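Local coordinates for protein MccF (Escherichia coli, PDB 4IIY) that probably acts as a serine carboxypeptidase of the S66 family that gives self-immunity to microcin C7 and is caught here with glutamyl sulfamoyl inosine bound, at residues B[244-247]-B[248-251]; B[289-292]-B[293-297]. The protein carries 1 engineered substitution. All blocks are in the same frame, centred on the assembly; numbering follows the deposited sequence. Where two conformers were deposited one is given.

Contact 1 (B[244-247]-B[248-251]); sequences GNLN and TLTG. With 1EI (5'-O-(L-alpha-glutamylsulfamoyl)inosine), chain K.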
loop_
_atom_site.group_PDB
_atom_site.type_symbol
_atom_site.label_atom_id
_atom_site.label_comp_id
_atom_site.label_asym_id
_atom_site.label_seq_id
_atom_site.Cartn_x
_atom_site.Cartn_y
_atom_site.Cartn_z
ATOM N N GLY B 244 3.364 -4.268 -13.169
ATOM C CA GLY B 244 4.629 -3.796 -12.627
ATOM C C GLY B 244 4.755 -4.192 -11.173
ATOM O O GLY B 244 4.302 -5.271 -10.762
ATOM N N ASN B 245 5.371 -3.317 -10.386
ATOM C CA ASN B 245 5.503 -3.577 -8.958
ATOM C C ASN B 245 4.151 -3.389 -8.287
ATOM O O ASN B 245 3.584 -2.296 -8.300
ATOM C CB ASN B 245 6.554 -2.647 -8.350
ATOM C CG ASN B 245 6.799 -2.922 -6.876
ATOM O OD1 ASN B 245 6.182 -2.297 -5.999
ATOM N ND2 ASN B 245 7.715 -3.840 -6.587
ATOM N N LEU B 246 3.633 -4.452 -7.689
ATOM C CA LEU B 246 2.258 -4.446 -7.207
ATOM C C LEU B 246 2.055 -3.493 -6.032
ATOM O O LEU B 246 1.103 -2.718 -6.014
ATOM C CB LEU B 246 1.803 -5.867 -6.875
ATOM C CG LEU B 246 0.397 -6.024 -6.309
ATOM C CD1 LEU B 246 -0.653 -5.379 -7.209
ATOM C CD2 LEU B 246 0.105 -7.514 -6.084
ATOM N N ASN B 247 2.954 -3.522 -5.052
ATOM C CA ASN B 247 2.820 -2.578 -3.960
ATOM C C ASN B 247 2.807 -1.132 -4.475
ATOM O O ASN B 247 2.039 -0.291 -3.996
ATOM C CB ASN B 247 3.935 -2.782 -2.942
ATOM C CG ASN B 247 3.658 -2.074 -1.637
ATOM O OD1 ASN B 247 2.654 -2.335 -0.982
ATOM N ND2 ASN B 247 4.544 -1.165 -1.257
ATOM N N THR B 248 3.664 -0.822 -5.442
ATOM C CA THR B 248 3.692 0.531 -5.993
ATOM C C THR B 248 2.386 0.919 -6.697
ATOM O O THR B 248 1.962 2.077 -6.644
ATOM C CB THR B 248 4.879 0.703 -6.954
ATOM O OG1 THR B 248 6.091 0.455 -6.242
ATOM C CG2 THR B 248 4.931 2.114 -7.521
ATOM N N LEU B 249 1.736 -0.039 -7.351
ATOM C CA LEU B 249 0.477 0.245 -8.032
ATOM C C LEU B 249 -0.583 0.792 -7.074
ATOM O O LEU B 249 -1.461 1.548 -7.489
ATOM C CB LEU B 249 -0.047 -0.991 -8.765
ATOM C CG LEU B 249 0.760 -1.400 -10.001
ATOM C CD1 LEU B 249 0.270 -2.748 -10.530
ATOM C CD2 LEU B 249 0.718 -0.343 -11.106
ATOM N N THR B 250 -0.519 0.413 -5.804
ATOM C CA THR B 250 -1.464 0.957 -4.837
ATOM C C THR B 250 -1.409 2.490 -4.751
ATOM O O THR B 250 -2.390 3.116 -4.350
ATOM C CB THR B 250 -1.298 0.363 -3.410
ATOM O OG1 THR B 250 -0.071 0.806 -2.818
ATOM C CG2 THR B 250 -1.361 -1.161 -3.425
ATOM N N GLY B 251 -0.275 3.097 -5.111
ATOM C CA GLY B 251 -0.140 4.544 -5.035
ATOM C C GLY B 251 -0.776 5.308 -6.183
ATOM O O GLY B 251 -0.893 6.533 -6.101
HETATM O O6 1EI K . 21.599 -1.077 1.357
HETATM C C6 1EI K . 21.225 -1.935 0.528
HETATM N N1 1EI K . 21.716 -3.191 0.546
HETATM C C2 1EI K . 21.325 -4.122 -0.342
HETATM N N3 1EI K . 20.427 -3.882 -1.312
HETATM C C5 1EI K . 20.232 -1.593 -0.507
HETATM C C4 1EI K . 19.865 -2.661 -1.433
HETATM N N7 1EI K . 19.526 -0.503 -0.872
HETATM C C8 1EI K . 18.767 -0.844 -1.940
HETATM N N9 1EI K . 18.975 -2.130 -2.264
HETATM C "C1'" 1EI K . 18.327 -2.871 -3.359
HETATM O "O4'" 1EI K . 18.015 -2.028 -4.458
HETATM C "C2'" 1EI K . 17.001 -3.404 -2.857
HETATM O "O2'" 1EI K . 17.175 -4.713 -2.314
HETATM C "C3'" 1EI K . 16.141 -3.416 -4.101
HETATM O "O3'" 1EI K . 16.051 -4.746 -4.605
HETATM C "C4'" 1EI K . 16.875 -2.566 -5.123
HETATM C "C5'" 1EI K . 15.993 -1.454 -5.676
HETATM O "O5'" 1EI K . 15.602 -0.550 -4.639
HETATM S SBF 1EI K . 14.426 0.400 -4.903
HETATM O OAE 1EI K . 14.642 1.619 -4.155
HETATM O OAF 1EI K . 14.404 0.631 -6.323
HETATM N NAQ 1EI K . 13.150 -0.353 -4.455
HETATM C C 1EI K . 11.873 0.047 -4.628
HETATM O O 1EI K . 11.478 1.067 -5.181
HETATM C CA 1EI K . 10.817 -0.890 -4.114
HETATM N N 1EI K . 11.417 -2.006 -3.406
HETATM C CB 1EI K . 9.837 -0.128 -3.229
HETATM C CG 1EI K . 8.411 -0.637 -3.418
HETATM C CD 1EI K . 8.189 -1.903 -2.622
HETATM O OE1 1EI K . 9.180 -2.556 -2.235
HETATM O OE2 1EI K . 7.018 -2.244 -2.382
#

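Contact 2 (B[289-292]-B[293-297]); sequences NRVF and DKVSA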
loop_
_atom_site.group_PDB
_atom_site.type_symbol
_atom_site.label_atom_id
_atom_site.label_comp_id
_atom_site.label_asym_id
_atom_site.label_seq_id
_atom_site.Cartn_x
_atom_site.Cartn_y
_atom_site.Cartn_z
ATOM N N ASN B 289 -10.950 -6.014 -6.709
ATOM C CA ASN B 289 -11.063 -5.148 -7.871
ATOM C C ASN B 289 -11.464 -5.866 -9.165
ATOM O O ASN B 289 -11.470 -5.266 -10.237
ATOM C CB ASN B 289 -9.764 -4.374 -8.056
ATOM C CG ASN B 289 -9.742 -3.108 -7.233
ATOM O OD1 ASN B 289 -10.170 -2.050 -7.702
ATOM N ND2 ASN B 289 -9.303 -3.210 -5.991
ATOM N N ARG B 290 -11.830 -7.134 -9.041
ATOM C CA ARG B 290 -12.307 -7.957 -10.162
ATOM C C ARG B 290 -11.237 -8.234 -11.205
ATOM O O ARG B 290 -11.545 -8.661 -12.328
ATOM C CB ARG B 290 -13.560 -7.352 -10.818
ATOM C CG ARG B 290 -14.710 -7.116 -9.845
ATOM C CD ARG B 290 -15.923 -6.554 -10.574
ATOM N NE ARG B 290 -17.057 -6.331 -9.681
ATOM C CZ ARG B 290 -17.988 -7.240 -9.411
ATOM N NH1 ARG B 290 -17.923 -8.445 -9.963
ATOM N NH2 ARG B 290 -18.987 -6.946 -8.587
ATOM N N VAL B 291 -9.976 -8.017 -10.850
ATOM C CA VAL B 291 -8.899 -8.258 -11.785
ATOM C C VAL B 291 -8.869 -9.727 -12.227
ATOM O O VAL B 291 -8.611 -10.028 -13.400
ATOM C CB VAL B 291 -7.550 -7.841 -11.179
ATOM C CG1 VAL B 291 -6.405 -8.252 -12.089
ATOM C CG2 VAL B 291 -7.529 -6.331 -10.922
ATOM N N PHE B 292 -9.150 -10.639 -11.302
ATOM C CA PHE B 292 -9.077 -12.067 -11.604
ATOM C C PHE B 292 -10.296 -12.559 -12.396
ATOM O O PHE B 292 -10.323 -13.708 -12.840
ATOM C CB PHE B 292 -8.852 -12.890 -10.329
ATOM C CG PHE B 292 -7.593 -12.517 -9.579
ATOM C CD1 PHE B 292 -6.415 -12.234 -10.256
ATOM C CD2 PHE B 292 -7.597 -12.428 -8.194
ATOM C CE1 PHE B 292 -5.261 -11.881 -9.567
ATOM C CE2 PHE B 292 -6.442 -12.080 -7.503
ATOM C CZ PHE B 292 -5.281 -11.809 -8.189
ATOM N N ASP B 293 -11.283 -11.688 -12.593
ATOM C CA ASP B 293 -12.402 -11.983 -13.488
ATOM C C ASP B 293 -12.071 -11.594 -14.925
ATOM O O ASP B 293 -12.787 -11.983 -15.855
ATOM C CB ASP B 293 -13.668 -11.232 -13.051
ATOM C CG ASP B 293 -14.244 -11.746 -11.741
ATOM O OD1 ASP B 293 -13.970 -12.908 -11.373
ATOM O OD2 ASP B 293 -14.987 -10.978 -11.089
ATOM N N LYS B 294 -11.005 -10.820 -15.103
ATOM C CA LYS B 294 -10.651 -10.286 -16.411
ATOM C C LYS B 294 -9.445 -10.950 -17.059
ATOM O O LYS B 294 -9.460 -11.215 -18.261
ATOM C CB LYS B 294 -10.354 -8.791 -16.313
ATOM C CG LYS B 294 -11.530 -7.904 -15.947
ATOM C CD LYS B 294 -11.009 -6.486 -15.708
ATOM C CE LYS B 294 -12.072 -5.501 -15.272
ATOM N NZ LYS B 294 -11.418 -4.194 -14.942
ATOM N N VAL B 295 -8.381 -11.169 -16.291
ATOM C CA VAL B 295 -7.104 -11.530 -16.900
ATOM C C VAL B 295 -7.059 -12.986 -17.360
ATOM O O VAL B 295 -7.666 -13.866 -16.744
ATOM C CB VAL B 295 -5.887 -11.185 -16.004
ATOM C CG1 VAL B 295 -5.862 -9.688 -15.709
ATOM C CG2 VAL B 295 -5.903 -11.975 -14.710
ATOM N N SER B 296 -6.331 -13.226 -18.448
ATOM C CA SER B 296 -6.247 -14.578 -18.994
ATOM C C SER B 296 -5.032 -15.358 -18.498
ATOM O O SER B 296 -4.964 -16.582 -18.653
ATOM C CB SER B 296 -6.270 -14.543 -20.519
ATOM O OG SER B 296 -7.493 -14.009 -20.993
ATOM N N ALA B 297 -4.077 -14.662 -17.884
ATOM C CA ALA B 297 -2.914 -15.299 -17.276
ATOM C C ALA B 297 -2.281 -14.295 -16.322
ATOM O O ALA B 297 -2.534 -13.089 -16.411
ATOM C CB ALA B 297 -1.903 -15.744 -18.345
HETATM O O HOH W 1 -9.996 -4.549 -12.650
HETATM O O HOH W 2 -16.380 -9.118 -12.715
HETATM O O HOH W 3 -10.044 -14.404 -15.526
#

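Contact 1 (B[244-247]-B[248-251])
N245 reaches T248 one turn on, at the point where strand 236-245 passes into the short helix 246-249. Its CB lies 3.8 Å from T248 OG1, and CG comes closer to the same hydroxyl. CG anti to the backbone N (chi1 -177°) brings OD1 to T248, where it takes two bonds: one from T248 N at 3.0 Å, the N-cap bond, and one from T248 OG1 at 2.8 Å. The backbone donor is tilted slightly from the amide plane, whereas the hydroxyl sits well above it. ND2, the other tip atom, donates to E270, one of two predicted charge-relay residues; the other, H338, also touches N245. N245 O accepts from L249 N. N247 O is likewise gripped twice within the next turn, by T250 N and, at 2.7 Å, by T250 OG1, which also bonds R281 of the second subunit. On the pocket side, N247 ND2 donates to OE2 of the glutamyl carboxylate of 1EI (2.9 Å); K274 is among the other residues hydrogen-bonded to the ligand. With OD1 accepting from T248 and ND2 donating to E270, the N245 amide is held in one orientation, consistent with a second-shell role in ordering the charge relay.

Contact 2 (B[289-292]-B[293-297])
The F292 ring meets V295 at its edge, near the ring plane, where CD1 lies 4.5 Å from V295 CG2; the F292 side chain also packs against L286 of helix 276-288 and L319 and L323 of helix 315-323. The R290 guanidinium and the D293 carboxylate lie at the exposed edge of the turn, R290 next to the second subunit. Their planes are turned 46° apart, and D293 OD2 approaches the guanidinium obliquely. At 4.0 Å from R290 NH1, that oxygen is beyond salt-bridge distance, and a water spans the pair, accepting from NH1 and donating to OD2. R290 NH2 instead forms its salt bridge with E256 of the second subunit. R290, with positive phi (67°), is the C-prime residue of the Schellman motif that ends helix 276-288, and the chain turns at once into the short helix 291-294. In that turn R290 O accepts from D293 N, while V291 O receives both K294 N at 3.0 Å and V295 N at 3.1 Å. V295 CG1, anti to its carbonyl carbon (chi1 -59°), packs against V291 CG1 at 3.9 Å, and I261 touches both valines. K294 runs extended past R290 O, its CG 3.7 Å from that oxygen. Its NZ donates to I261 O and to a water that in turn donates to N289 O. A further water donates to both F292 O and V295 O where the chain leaves the helix for strand 297-301.

How the contacts relate
Contact 1 is buried, its centre about 11 Å from that of the chain, and holds part of the ligand pocket; the centre of contact 2 is about 21 Å from it, away from the active site, and this contact is only partly buried. Their centres are about 16 Å apart and their nearest atoms about 7 Å, without touching. Both are short helical turns in the C-terminal part of the protein, and helix 276-288 packs against both: L286 meets L246 in one and V291 and F292 in the other. In contact 1 amide and hydroxyl groups bond backbone, ligand and E270; in contact 2 an apolar inner side is joined to charged groups that bond waters, the I261 carbonyl and the second subunit. Each also reaches that subunit.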